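Periplasmic binding protein (Veillonella parvula, PDB 4OVK) probably binds a solute outside the cytoplasmic membrane and hands it to an ABC transporter for import. Local coordinates at residues 320-324 and 325-329; 25-28 and 29-33; 258-261 and 262-265; 170-173 and 174-177. All blocks are in the same frame, centred on the assembly; numbering follows the deposited sequence. Where two conformers were deposited one is given.

Contact 1 (320-324 and 325-329); sequences YNLTD and SEINT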
# COMPACT_ATOMS: atom_id res chain seq x y z
N TYR A 320 15.48 11.27 -0.08
CA TYR A 320 14.66 12.38 0.37
C TYR A 320 14.68 12.38 1.89
O TYR A 320 14.43 11.35 2.51
CB TYR A 320 13.22 12.27 -0.14
CG TYR A 320 12.40 13.53 0.11
CD1 TYR A 320 12.45 14.60 -0.78
CD2 TYR A 320 11.60 13.66 1.25
CE1 TYR A 320 11.74 15.75 -0.55
CE2 TYR A 320 10.87 14.83 1.47
CZ TYR A 320 10.94 15.86 0.57
OH TYR A 320 10.24 17.03 0.78
N ASN A 321 14.99 13.54 2.46
CA ASN A 321 15.04 13.71 3.91
C ASN A 321 13.79 14.42 4.42
O ASN A 321 13.63 15.64 4.27
CB ASN A 321 16.31 14.46 4.30
CG ASN A 321 17.56 13.66 4.00
OD1 ASN A 321 17.57 12.44 4.13
ND2 ASN A 321 18.63 14.35 3.61
N LEU A 322 12.91 13.64 5.02
CA LEU A 322 11.65 14.12 5.58
C LEU A 322 11.83 15.14 6.71
O LEU A 322 12.65 14.95 7.61
CB LEU A 322 10.85 12.95 6.10
CG LEU A 322 10.28 11.94 5.08
CD1 LEU A 322 9.79 10.69 5.78
CD2 LEU A 322 9.20 12.57 4.22
N THR A 323 11.04 16.21 6.66
CA THR A 323 10.95 17.16 7.78
C THR A 323 9.99 16.62 8.81
O THR A 323 9.20 15.70 8.54
CB THR A 323 10.41 18.52 7.32
OG1 THR A 323 9.06 18.36 6.85
CG2 THR A 323 11.28 19.10 6.20
N ASP A 324 10.02 17.20 10.01
CA ASP A 324 9.04 16.87 11.03
C ASP A 324 7.59 17.10 10.60
O ASP A 324 6.73 16.28 10.92
CB ASP A 324 9.35 17.63 12.32
CG ASP A 324 10.61 17.12 12.99
OD1 ASP A 324 11.09 16.04 12.60
OD2 ASP A 324 11.11 17.79 13.92
N SER A 325 7.32 18.18 9.87
CA SER A 325 5.97 18.44 9.35
C SER A 325 5.51 17.33 8.42
O SER A 325 4.38 16.87 8.52
CB SER A 325 5.91 19.78 8.61
OG SER A 325 6.16 20.86 9.48
N GLU A 326 6.39 16.90 7.51
CA GLU A 326 6.04 15.84 6.57
C GLU A 326 5.77 14.52 7.30
O GLU A 326 4.85 13.79 6.96
CB GLU A 326 7.14 15.67 5.50
CG GLU A 326 7.20 16.84 4.50
CD GLU A 326 8.45 16.83 3.64
OE1 GLU A 326 9.52 16.42 4.13
OE2 GLU A 326 8.36 17.27 2.46
N ILE A 327 6.56 14.23 8.33
CA ILE A 327 6.34 13.02 9.13
C ILE A 327 4.99 13.10 9.86
O ILE A 327 4.27 12.11 9.93
CB ILE A 327 7.49 12.80 10.13
CG1 ILE A 327 8.79 12.50 9.36
CG2 ILE A 327 7.16 11.69 11.12
CD1 ILE A 327 10.04 12.73 10.16
N ASN A 328 4.65 14.28 10.37
CA ASN A 328 3.35 14.46 11.04
C ASN A 328 2.21 14.13 10.07
O ASN A 328 1.26 13.45 10.43
CB ASN A 328 3.20 15.90 11.55
CG ASN A 328 1.98 16.11 12.44
OD1 ASN A 328 0.93 15.48 12.27
ND2 ASN A 328 2.11 16.99 13.40
N THR A 329 2.33 14.62 8.85
CA THR A 329 1.32 14.37 7.82
C THR A 329 1.22 12.89 7.45
O THR A 329 0.12 12.33 7.43
CB THR A 329 1.62 15.21 6.57
OG1 THR A 329 1.62 16.58 6.94
CG2 THR A 329 0.56 15.01 5.51
O HOH W 1 12.10 17.55 3.31
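Glu326 OE1 is held by two donors. Thr323 N donates to Glu326 OE1 at 3.0 Å, almost straight, from the anti side and 19° out of the carboxylate plane. A water donates to Glu326 OE1 at 2.9 Å and also to Asn321 O. Tyr320 OH donates to Glu326 OE2 at 2.5 Å, on the syn lone pair. The carboxylate meets the edge of the tyrosine ring, the two planes turned 47° apart. Both oxygens are thus engaged, which fixes the rotation of the group. In return, Thr323 OG1 accepts from Glu326 N at 3.1 Å. A chi1 of 64° brings OG1 back over the first turn for this bond. With an alanine in place of Glu326, the Tyr320 hydroxyl and Thr323 N would probably lose their acceptor, and the capping box would be broken. Leu322 CB lies 3.9 Å from Ile327 CG1, and Leu322 also packs on Leu310 and Tyr314 of helix 306-318. Helix 324-331 therefore starts with a capping box, Thr323 at the N-cap and Glu326 three residues on, bracketed by a hydrophobic staple between Leu322 and Ile327.

Contact 2 (25-28 and 29-33); sequences VSMK and KEINR
Met27 and Ile31 meet because both side chains bend. Met27 is selenomethionine, with selenium (SE) in place of sulfur. Its CG stands between the backbone N and the carbonyl carbon (chi1 66°), and a further bend at chi3 turns the end methyl aside. In Ile31, CG1 lies beside the backbone N, and chi2 of -70° folds CD1 back towards the strand. The two side chains cross at about a right angle. CD1 of Ile31 touches Met27 along its length: SE is 3.9 Å away, while CB and CG of Met27 both lie at 4.0 Å from it. The same methyl rests against the backbone, 3.4 Å from Lys28 O.

The chain changes direction at Lys28 and Lys29, where strand 24-28 ends and the link to strand 34-36 begins. Lys29 has helical backbone angles, and this bend brings Ile31 back beside Met27. Both apolar side chains also lean on Val104, and Met27 touches Val126 as well. The contact thus packs the antiparallel pair against strands 104-108 and 125-128 of the four-stranded sheet.

The polar groups of the turn find partners elsewhere. Ile31 O accepts from Lys54 NZ, and Lys29 O from Lys15 NZ. Asn32 N donates to Asp103, with which Lys28 NZ has a long, weak ion pair.

No hydrogen bond joins 25-28 to 29-33. Across the turn the hold is dispersion and shape, with little directional preference; the directional bonds of the link go to residues outside it, such as Lys54, Lys15 and Asp103.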
# COMPACT_ATOMS: atom_id res chain seq x y z
N VAL A 25 9.84 -12.54 -21.72
CA VAL A 25 9.53 -11.32 -22.45
C VAL A 25 10.81 -10.66 -22.92
O VAL A 25 11.67 -10.32 -22.11
CB VAL A 25 8.79 -10.30 -21.55
CG1 VAL A 25 8.43 -9.06 -22.35
CG2 VAL A 25 7.54 -10.91 -20.92
N SER A 26 10.95 -10.50 -24.24
CA SER A 26 12.08 -9.77 -24.83
C SER A 26 11.82 -8.28 -24.81
O SER A 26 10.71 -7.85 -25.06
CB SER A 26 12.29 -10.21 -26.28
OG SER A 26 12.70 -11.54 -26.32
N MSE A 27 12.87 -7.50 -24.54
CA MSE A 27 12.78 -6.05 -24.47
C MSE A 27 14.15 -5.48 -24.67
O MSE A 27 15.15 -6.21 -24.66
CB MSE A 27 12.15 -5.61 -23.13
CG MSE A 27 13.05 -5.96 -21.94
SE MSE A 27 12.16 -5.55 -20.24
CE MSE A 27 10.77 -6.93 -20.36
N LYS A 28 14.25 -4.17 -24.84
CA LYS A 28 15.54 -3.51 -24.96
C LYS A 28 16.35 -3.72 -23.68
O LYS A 28 15.80 -3.77 -22.58
CB LYS A 28 15.38 -2.02 -25.24
CG LYS A 28 14.79 -1.73 -26.60
CD LYS A 28 14.48 -0.25 -26.81
CE LYS A 28 14.12 -0.02 -28.27
NZ LYS A 28 13.25 1.17 -28.48
N LYS A 29 17.66 -3.86 -23.83
CA LYS A 29 18.56 -4.03 -22.70
C LYS A 29 18.47 -2.80 -21.78
O LYS A 29 18.42 -2.93 -20.56
CB LYS A 29 20.00 -4.25 -23.19
CG LYS A 29 20.99 -4.65 -22.10
CD LYS A 29 22.10 -5.54 -22.63
CE LYS A 29 23.03 -4.82 -23.60
NZ LYS A 29 24.08 -4.03 -22.89
N GLU A 30 18.42 -1.63 -22.40
CA GLU A 30 18.29 -0.35 -21.71
C GLU A 30 16.83 0.13 -21.80
O GLU A 30 16.35 0.51 -22.86
CB GLU A 30 19.22 0.67 -22.37
CG GLU A 30 19.02 2.12 -21.97
CD GLU A 30 19.35 2.42 -20.53
OE1 GLU A 30 20.10 1.63 -19.90
OE2 GLU A 30 18.87 3.45 -20.01
N ILE A 31 16.15 0.10 -20.66
CA ILE A 31 14.74 0.49 -20.57
C ILE A 31 14.70 1.92 -20.07
O ILE A 31 15.24 2.22 -19.00
CB ILE A 31 13.95 -0.45 -19.65
CG1 ILE A 31 13.91 -1.87 -20.26
CG2 ILE A 31 12.55 0.07 -19.36
CD1 ILE A 31 13.05 -2.02 -21.51
N ASN A 32 14.11 2.80 -20.86
CA ASN A 32 14.05 4.21 -20.53
C ASN A 32 12.63 4.75 -20.37
O ASN A 32 12.47 5.82 -19.83
CB ASN A 32 14.81 5.01 -21.58
CG ASN A 32 15.27 6.37 -21.08
OD1 ASN A 32 15.81 6.51 -19.97
ND2 ASN A 32 15.08 7.40 -21.92
N ARG A 33 11.63 4.01 -20.84
CA ARG A 33 10.23 4.45 -20.85
C ARG A 33 9.33 3.30 -20.40
O ARG A 33 9.24 2.25 -21.07
CB ARG A 33 9.82 4.92 -22.25
CG ARG A 33 10.57 6.14 -22.76
CD ARG A 33 10.19 6.48 -24.20
NE ARG A 33 8.79 6.89 -24.35
CZ ARG A 33 8.31 8.10 -24.08
NH1 ARG A 33 9.12 9.07 -23.62
NH2 ARG A 33 7.01 8.35 -24.25

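Contact 3 (258-261 and 262-265); sequences SNIK and AVKT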
# COMPACT_ATOMS: atom_id res chain seq x y z
N SER A 258 -20.90 6.28 20.51
CA SER A 258 -20.51 6.88 21.81
C SER A 258 -20.20 5.90 22.95
O SER A 258 -19.47 6.24 23.88
CB SER A 258 -21.56 7.89 22.27
OG SER A 258 -22.78 7.26 22.62
N ASN A 259 -20.77 4.69 22.88
CA ASN A 259 -20.61 3.70 23.94
C ASN A 259 -19.61 2.59 23.61
O ASN A 259 -19.50 1.61 24.35
CB ASN A 259 -21.98 3.10 24.27
CG ASN A 259 -22.94 4.12 24.85
OD1 ASN A 259 -22.57 4.92 25.72
ND2 ASN A 259 -24.18 4.09 24.38
N ILE A 260 -18.87 2.75 22.50
CA ILE A 260 -17.87 1.77 22.09
C ILE A 260 -16.57 2.05 22.85
O ILE A 260 -16.16 3.20 22.96
CB ILE A 260 -17.60 1.84 20.57
CG1 ILE A 260 -18.88 1.55 19.77
CG2 ILE A 260 -16.46 0.89 20.17
CD1 ILE A 260 -19.23 0.09 19.65
N LYS A 261 -15.93 0.99 23.36
CA LYS A 261 -14.69 1.14 24.16
C LYS A 261 -13.64 2.01 23.46
O LYS A 261 -13.11 2.95 24.05
CB LYS A 261 -14.09 -0.23 24.51
CG LYS A 261 -14.90 -1.06 25.51
CD LYS A 261 -14.36 -2.49 25.58
CE LYS A 261 -15.09 -3.34 26.61
NZ LYS A 261 -14.60 -4.75 26.58
N ALA A 262 -13.34 1.71 22.19
CA ALA A 262 -12.37 2.50 21.42
C ALA A 262 -12.71 3.99 21.40
O ALA A 262 -11.82 4.83 21.37
CB ALA A 262 -12.22 1.97 19.99
N VAL A 263 -14.01 4.30 21.40
CA VAL A 263 -14.46 5.68 21.32
C VAL A 263 -14.35 6.36 22.69
O VAL A 263 -13.85 7.48 22.80
CB VAL A 263 -15.89 5.76 20.75
CG1 VAL A 263 -16.38 7.21 20.71
CG2 VAL A 263 -15.92 5.14 19.36
N LYS A 264 -14.79 5.67 23.74
CA LYS A 264 -14.72 6.20 25.10
C LYS A 264 -13.28 6.41 25.58
O LYS A 264 -13.01 7.35 26.34
CB LYS A 264 -15.48 5.28 26.07
CG LYS A 264 -16.98 5.24 25.79
CD LYS A 264 -17.75 4.52 26.89
CE LYS A 264 -17.54 3.02 26.84
NZ LYS A 264 -18.11 2.34 28.03
N THR A 265 -12.37 5.55 25.12
CA THR A 265 -10.95 5.63 25.50
C THR A 265 -10.09 6.36 24.46
O THR A 265 -8.86 6.38 24.60
CB THR A 265 -10.36 4.23 25.74
OG1 THR A 265 -10.50 3.41 24.57
CG2 THR A 265 -11.05 3.54 26.94
O HOH W 2 -18.50 -0.26 26.05
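Backbone hydrogen bonds tie Ile260 and Lys261 to the residues that follow. Lys264 N donates to Ile260 O at 2.9 Å, nearly in line with the carbonyl. Val263 N reaches the same oxygen in a weak, bent bond (130°). Thr265 N donates to Lys261 O at 2.9 Å.

One side chain joins this network. Thr265 OG1 donates to Lys261 O at 2.7 Å, from 41° above the carbonyl plane, so that oxygen has two donors from one residue. The hydroxyl gets there because it stands between the backbone N and the carbonyl carbon (chi1 58°).

These bonds build the short helix 261-264. Ile260 is its N-cap and has no polar side chain to offer. Asp230 supplies a carboxylate instead and accepts from Lys261 N.

Apolar contacts come next. Ile260 CB lies 3.9 Å from Val263 CG2. Ile260 leans on Asp230 and Pro231, while Val263 packs against Ile247 and Tyr248 of helix 244-248.

Lys264 runs back along the loop. Its CG passes 3.3 Å from Ser258 O, and its CE lies 3.5 Å from Asn259 O. A water donates to Asn259 O at 2.7 Å and accepts a weak bond from Lys264 NZ.

Contact 4 (170-173 and 174-177); sequences KNAS and ALPN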
# COMPACT_ATOMS: atom_id res chain seq x y z
N LYS A 170 8.88 -12.01 17.11
CA LYS A 170 8.10 -11.44 18.21
C LYS A 170 6.86 -12.28 18.50
O LYS A 170 6.44 -12.40 19.65
CB LYS A 170 7.71 -9.99 17.90
CG LYS A 170 8.88 -9.02 17.91
CD LYS A 170 9.44 -8.81 19.31
CE LYS A 170 10.60 -7.82 19.28
NZ LYS A 170 11.09 -7.52 20.65
N ASN A 171 6.27 -12.86 17.46
CA ASN A 171 5.17 -13.81 17.61
C ASN A 171 4.03 -13.29 18.49
O ASN A 171 3.52 -14.00 19.36
CB ASN A 171 5.71 -15.14 18.16
CG ASN A 171 4.74 -16.29 17.96
OD1 ASN A 171 3.88 -16.27 17.08
ND2 ASN A 171 4.87 -17.31 18.78
N ALA A 172 3.60 -12.05 18.23
CA ALA A 172 2.57 -11.38 19.03
C ALA A 172 1.20 -12.05 18.91
O ALA A 172 0.35 -11.85 19.77
CB ALA A 172 2.47 -9.91 18.63
N SER A 173 0.97 -12.83 17.86
CA SER A 173 -0.32 -13.50 17.70
C SER A 173 -0.54 -14.55 18.78
O SER A 173 -1.67 -14.98 19.00
CB SER A 173 -0.44 -14.15 16.32
OG SER A 173 0.59 -15.09 16.13
N ALA A 174 0.54 -14.97 19.44
CA ALA A 174 0.47 -15.98 20.48
C ALA A 174 0.12 -15.39 21.86
O ALA A 174 -0.16 -16.13 22.79
CB ALA A 174 1.79 -16.73 20.56
N LEU A 175 0.12 -14.06 21.99
CA LEU A 175 -0.15 -13.44 23.28
C LEU A 175 -1.60 -13.65 23.72
O LEU A 175 -2.51 -13.73 22.89
CB LEU A 175 0.16 -11.93 23.26
CG LEU A 175 1.62 -11.52 23.05
CD1 LEU A 175 1.72 -10.03 22.72
CD2 LEU A 175 2.47 -11.86 24.27
N PRO A 176 -1.81 -13.75 25.02
CA PRO A 176 -3.16 -13.84 25.57
C PRO A 176 -3.79 -12.45 25.73
O PRO A 176 -3.08 -11.45 25.76
CB PRO A 176 -2.93 -14.50 26.92
CG PRO A 176 -1.56 -14.04 27.34
CD PRO A 176 -0.78 -13.78 26.08
N ASN A 177 -5.12 -12.39 25.86
CA ASN A 177 -5.87 -11.13 26.09
C ASN A 177 -5.58 -9.97 25.10
O ASN A 177 -5.42 -8.81 25.49
CB ASN A 177 -5.72 -10.68 27.57
CG ASN A 177 -4.29 -10.28 27.94
OD1 ASN A 177 -3.71 -9.36 27.34
ND2 ASN A 177 -3.72 -10.97 28.93
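The Asn171 amide has the Ala174 methyl over one face. CB of Ala174 is displaced towards the nitrogen, 3.6 Å from Asn171 ND2 and 4.0 Å from Asn171 CG. With CG opposite the backbone N (chi1 -163°), the amide swings out beside the next turn of chain. The peptide carbonyls are the other flat groups, and both are approached from above their planes. Ala174 N donates to Asn171 O at 3.1 Å, from 46° out of the carbonyl plane. Leu175 N donates to Ala172 O, also at 3.1 Å, and stands still further off that plane, at 63°. Neither donor follows a lone pair, although both N-H groups point well at their oxygens.

Two overlapping type I turns result, a short piece of 3-10 helix. It follows the end of helix 150-170, where Asn171 takes a left-handed backbone conformation with positive phi. The chain then runs on through Pro176 to strand 180-184.

Leu175 folds back over Ala172. Its CG lies 3.5 Å from Ala172 O, and its CD1 is 4.2 Å from Ala172 CB. The leucine side chain also touches Gln297 and Thr300, and Ala172 touches Phe301, so the turn rests on the loop after helix 285-296. Replacing Leu175 by a glycine would probably strip the cover from Ala172 and open a gap beside Gln297 and Thr300. One residue before the turn, Lys170 makes a salt bridge with Asp303. Ser173 O accepts from Lys178 NZ.

Overall arrangement
Along the chain the order is contact 2, contact 4, contact 3, contact 1. None touches another. Contacts 2 and 3 lie on opposite sides of the chain's centre, with their own centres 55 Å apart. Contact 2 leads into the first four-stranded parallel sheet, through strand 34-36. Contact 4 follows the long helix 150-170 and leads into the second sheet, through strand 180-184. Contact 3 comes just before one of that sheet's outermost strands, 268-270. Contacts 3 and 4 are the nearest pair, about 10 Å between nearest atoms. Contact 1 starts helix 324-331, its centre 31 to 35 Å from the others. Two such sheets linked by one long helix fit the two-lobed binding proteins of this family.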